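Local coordinates for spore cortex-lytic enzyme (PDB 6TCI), which is probably an N-acetylmuramyl-L-alanine amidase that degrades the spore cortex during germination, represented here by its N-terminal putative peptidoglycan-binding domain, at residues Ala1-Gly13 against Gly58-Lys70. Numbering follows the deposited sequence.
Sequences AFSNQVIQRGASG and GLAGAKTKQMLVK
Lys65 reaches out from helix 62-71 to the N-terminal loop and runs along one face of the Phe2 ring. Its CG lies over that face, 4.2 Å from the centroid of Phe2, as a CH-pi contact offset toward the rim. Leu68 CD2 meets the edge of this ring, and Val69 CG2 comes to 4.1 Å from Phe2 CE2. With CG anti to its own carbonyl carbon (chi1 -69°) and the chain extended beyond, Lys65 passes Phe2 and brings its ammonium into a bend of the loop. There NZ donates to Ser3 O at 2.9 Å, from above the carbonyl plane. Lys65 NZ also lies 2.4 Å from Gln5 O, too short for an ordinary hydrogen bond, so the exact geometry is doubtful. A water also accepts a bond from NZ. Ile7 CG1 packs on Lys65 CE at 3.7 Å. Ile7 also forms a single antiparallel bridge with Ala60: Ile7 N bonds Ala60 O at 3.0 Å, and Ala60 N bonds Ile7 O at 2.8 Å. The bridge ties the loop before helix 14-25 to the entry of helix 62-71 in this three-helix putative peptidoglycan-binding domain. The ammonium of buried Lys65 is probably balanced by Ser3 O, water and the close Gln5 O, linking this loop to helix 62-71.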
loop_
_atom_site.group_PDB
_atom_site.type_symbol
_atom_site.label_atom_id
_atom_site.label_comp_id
_atom_site.label_asym_id
_atom_site.label_seq_id
_atom_site.Cartn_x
_atom_site.Cartn_y
_atom_site.Cartn_z
ATOM N N ALA A 1 -7.967 8.522 -4.655
ATOM C CA ALA A 1 -7.610 9.612 -3.753
ATOM C C ALA A 1 -6.100 9.715 -3.508
ATOM O O ALA A 1 -5.651 10.577 -2.755
ATOM C CB ALA A 1 -8.360 9.476 -2.436
ATOM N N PHE A 2 -5.321 8.837 -4.137
ATOM C CA PHE A 2 -3.870 8.907 -4.021
ATOM C C PHE A 2 -3.325 10.107 -4.795
ATOM O O PHE A 2 -3.872 10.515 -5.821
ATOM C CB PHE A 2 -3.233 7.643 -4.602
ATOM C CG PHE A 2 -3.364 6.422 -3.726
ATOM C CD1 PHE A 2 -2.875 6.419 -2.429
ATOM C CD2 PHE A 2 -3.950 5.265 -4.221
ATOM C CE1 PHE A 2 -2.983 5.288 -1.632
ATOM C CE2 PHE A 2 -4.065 4.127 -3.435
ATOM C CZ PHE A 2 -3.582 4.138 -2.133
ATOM N N SER A 3 -2.226 10.666 -4.296
ATOM C CA SER A 3 -1.464 11.646 -5.055
ATOM C C SER A 3 -0.664 10.930 -6.141
ATOM O O SER A 3 -0.666 9.698 -6.240
ATOM C CB SER A 3 -0.529 12.419 -4.128
ATOM O OG SER A 3 0.617 11.638 -3.822
ATOM N N ASN A 4 0.051 11.704 -6.955
ATOM C CA ASN A 4 0.896 11.157 -8.010
ATOM C C ASN A 4 2.312 10.826 -7.537
ATOM O O ASN A 4 3.179 10.539 -8.370
ATOM C CB ASN A 4 0.911 12.090 -9.232
ATOM C CG ASN A 4 1.667 13.388 -8.981
ATOM O OD1 ASN A 4 2.122 13.658 -7.869
ATOM N ND2 ASN A 4 1.801 14.198 -10.025
ATOM N N GLN A 5 2.563 10.861 -6.231
ATOM C CA GLN A 5 3.882 10.582 -5.679
ATOM C C GLN A 5 3.985 9.112 -5.304
ATOM O O GLN A 5 3.023 8.515 -4.812
ATOM C CB GLN A 5 4.143 11.438 -4.440
ATOM C CG GLN A 5 3.955 12.921 -4.680
ATOM C CD GLN A 5 4.975 13.474 -5.651
ATOM O OE1 GLN A 5 6.105 13.779 -5.272
ATOM N NE2 GLN A 5 4.583 13.599 -6.918
ATOM N N VAL A 6 5.160 8.530 -5.546
ATOM C CA VAL A 6 5.400 7.144 -5.160
ATOM C C VAL A 6 5.380 7.040 -3.643
ATOM O O VAL A 6 6.007 7.844 -2.942
ATOM C CB VAL A 6 6.751 6.672 -5.725
ATOM C CG1 VAL A 6 7.136 5.313 -5.154
ATOM C CG2 VAL A 6 6.711 6.611 -7.251
ATOM N N ILE A 7 4.659 6.043 -3.121
ATOM C CA ILE A 7 4.574 5.807 -1.682
ATOM C C ILE A 7 5.593 4.740 -1.323
ATOM O O ILE A 7 5.549 3.626 -1.861
ATOM C CB ILE A 7 3.166 5.364 -1.259
ATOM C CG1 ILE A 7 2.078 6.121 -2.020
ATOM C CG2 ILE A 7 2.990 5.533 0.247
ATOM C CD1 ILE A 7 0.679 5.618 -1.687
ATOM N N GLN A 8 6.504 5.063 -0.407
ATOM C CA GLN A 8 7.552 4.117 -0.057
ATOM C C GLN A 8 7.929 4.286 1.404
ATOM O O GLN A 8 7.492 5.218 2.080
ATOM C CB GLN A 8 8.779 4.286 -0.949
ATOM C CG GLN A 8 9.480 5.593 -0.733
ATOM C CD GLN A 8 10.833 5.612 -1.399
ATOM O OE1 GLN A 8 11.082 6.413 -2.294
ATOM N NE2 GLN A 8 11.715 4.716 -0.970
ATOM N N ARG A 9 8.779 3.374 1.861
ATOM C CA ARG A 9 9.280 3.378 3.226
ATOM C C ARG A 9 9.772 4.760 3.635
ATOM O O ARG A 9 10.482 5.436 2.881
ATOM C CB ARG A 9 10.413 2.363 3.293
ATOM C CG ARG A 9 11.304 2.473 4.472
ATOM C CD ARG A 9 12.498 1.601 4.243
ATOM N NE ARG A 9 13.204 1.383 5.478
ATOM C CZ ARG A 9 14.152 0.468 5.601
ATOM N NH1 ARG A 9 14.472 -0.271 4.548
ATOM N NH2 ARG A 9 14.771 0.303 6.757
ATOM N N GLY A 10 9.379 5.182 4.841
ATOM C CA GLY A 10 9.734 6.480 5.364
ATOM C C GLY A 10 8.690 7.549 5.141
ATOM O O GLY A 10 8.725 8.586 5.815
ATOM N N ALA A 11 7.768 7.330 4.213
ATOM C CA ALA A 11 6.714 8.290 3.967
ATOM C C ALA A 11 5.742 8.330 5.139
ATOM O O ALA A 11 5.600 7.371 5.908
ATOM C CB ALA A 11 5.933 7.910 2.713
ATOM N N SER A 12 5.055 9.459 5.253
ATOM C CA SER A 12 3.996 9.601 6.232
ATOM C C SER A 12 2.920 10.509 5.663
ATOM O O SER A 12 3.155 11.275 4.725
ATOM C CB SER A 12 4.526 10.132 7.567
ATOM O OG SER A 12 5.064 11.429 7.412
ATOM N N GLY A 13 1.728 10.396 6.222
ATOM C CA GLY A 13 0.651 11.286 5.863
ATOM C C GLY A 13 -0.451 10.588 5.087
ATOM O O GLY A 13 -0.604 9.368 5.125
ATOM N N GLY A 58 7.697 -3.336 -2.847
ATOM C CA GLY A 58 7.376 -2.532 -1.685
ATOM C C GLY A 58 7.303 -1.041 -1.922
ATOM O O GLY A 58 7.291 -0.278 -0.948
ATOM N N LEU A 59 7.238 -0.597 -3.178
ATOM C CA LEU A 59 7.026 0.804 -3.520
ATOM C C LEU A 59 5.737 0.893 -4.316
ATOM O O LEU A 59 5.552 0.139 -5.275
ATOM C CB LEU A 59 8.165 1.345 -4.392
ATOM C CG LEU A 59 9.534 1.554 -3.743
ATOM C CD1 LEU A 59 10.384 0.312 -3.897
ATOM C CD2 LEU A 59 10.239 2.767 -4.349
ATOM N N ALA A 60 4.856 1.821 -3.943
ATOM C CA ALA A 60 3.568 1.957 -4.619
ATOM C C ALA A 60 3.651 3.103 -5.620
ATOM O O ALA A 60 3.490 4.270 -5.257
ATOM C CB ALA A 60 2.427 2.138 -3.624
ATOM N N GLY A 61 3.930 2.761 -6.877
ATOM C CA GLY A 61 3.804 3.673 -7.995
ATOM C C GLY A 61 2.429 3.575 -8.626
ATOM O O GLY A 61 1.491 3.026 -8.051
ATOM N N ALA A 62 2.325 4.113 -9.848
ATOM C CA ALA A 62 1.021 4.230 -10.506
ATOM C C ALA A 62 0.338 2.876 -10.668
ATOM O O ALA A 62 -0.852 2.728 -10.362
ATOM C CB ALA A 62 1.173 4.924 -11.861
ATOM N N LYS A 63 1.074 1.860 -11.128
ATOM C CA LYS A 63 0.434 0.581 -11.422
ATOM C C LYS A 63 -0.028 -0.120 -10.149
ATOM O O LYS A 63 -1.109 -0.728 -10.120
ATOM C CB LYS A 63 1.370 -0.303 -12.241
ATOM C CG LYS A 63 1.325 -0.005 -13.738
ATOM C CD LYS A 63 2.697 -0.109 -14.379
ATOM N N THR A 64 0.764 -0.033 -9.082
ATOM C CA THR A 64 0.371 -0.643 -7.817
ATOM C C THR A 64 -0.824 0.081 -7.211
ATOM O O THR A 64 -1.761 -0.560 -6.717
ATOM C CB THR A 64 1.555 -0.648 -6.848
ATOM O OG1 THR A 64 2.565 -1.531 -7.345
ATOM C CG2 THR A 64 1.126 -1.146 -5.473
ATOM N N LYS A 65 -0.810 1.416 -7.224
ATOM C CA LYS A 65 -1.961 2.159 -6.714
ATOM C C LYS A 65 -3.222 1.827 -7.496
ATOM O O LYS A 65 -4.294 1.632 -6.910
ATOM C CB LYS A 65 -1.710 3.661 -6.802
ATOM C CG LYS A 65 -0.662 4.184 -5.852
ATOM C CD LYS A 65 -0.285 5.582 -6.280
ATOM C CE LYS A 65 0.837 6.156 -5.462
ATOM N NZ LYS A 65 1.197 7.504 -5.986
ATOM N N GLN A 66 -3.117 1.780 -8.827
ATOM C CA GLN A 66 -4.292 1.486 -9.640
ATOM C C GLN A 66 -4.838 0.101 -9.332
ATOM O O GLN A 66 -6.059 -0.091 -9.253
ATOM C CB GLN A 66 -3.949 1.620 -11.123
ATOM C CG GLN A 66 -3.802 3.066 -11.572
ATOM C CD GLN A 66 -2.990 3.209 -12.842
ATOM O OE1 GLN A 66 -2.762 2.233 -13.561
ATOM N NE2 GLN A 66 -2.540 4.430 -13.122
ATOM N N MET A 67 -3.945 -0.874 -9.134
ATOM C CA MET A 67 -4.386 -2.218 -8.783
ATOM C C MET A 67 -5.045 -2.244 -7.409
ATOM O O MET A 67 -6.043 -2.943 -7.209
ATOM C CB MET A 67 -3.197 -3.176 -8.830
ATOM C CG MET A 67 -3.558 -4.626 -8.572
ATOM S SD MET A 67 -4.362 -5.408 -9.984
ATOM C CE MET A 67 -3.003 -5.483 -11.143
ATOM N N LEU A 68 -4.501 -1.490 -6.455
ATOM C CA LEU A 68 -5.063 -1.479 -5.110
ATOM C C LEU A 68 -6.454 -0.852 -5.101
ATOM O O LEU A 68 -7.357 -1.339 -4.406
ATOM C CB LEU A 68 -4.101 -0.762 -4.161
ATOM C CG LEU A 68 -4.472 -0.822 -2.682
ATOM C CD1 LEU A 68 -4.671 -2.269 -2.224
ATOM C CD2 LEU A 68 -3.411 -0.112 -1.847
ATOM N N VAL A 69 -6.653 0.210 -5.888
ATOM C CA VAL A 69 -7.977 0.807 -6.026
ATOM C C VAL A 69 -8.946 -0.172 -6.684
ATOM O O VAL A 69 -10.090 -0.328 -6.239
ATOM C CB VAL A 69 -7.870 2.139 -6.791
ATOM C CG1 VAL A 69 -9.234 2.661 -7.131
ATOM C CG2 VAL A 69 -7.085 3.163 -5.965
ATOM N N LYS A 70 -8.510 -0.849 -7.747
ATOM C CA LYS A 70 -9.369 -1.828 -8.407
ATOM C C LYS A 70 -9.724 -2.977 -7.469
ATOM O O LYS A 70 -10.870 -3.443 -7.446
ATOM C CB LYS A 70 -8.676 -2.345 -9.669
ATOM C CG LYS A 70 -9.494 -3.339 -10.490
ATOM C CD LYS A 70 -8.719 -3.798 -11.724
ATOM C CE LYS A 70 -9.511 -4.801 -12.544
HETATM O O HOH W 1 2.516 7.266 -8.362
HETATM O O HOH W 2 9.304 0.957 0.490
#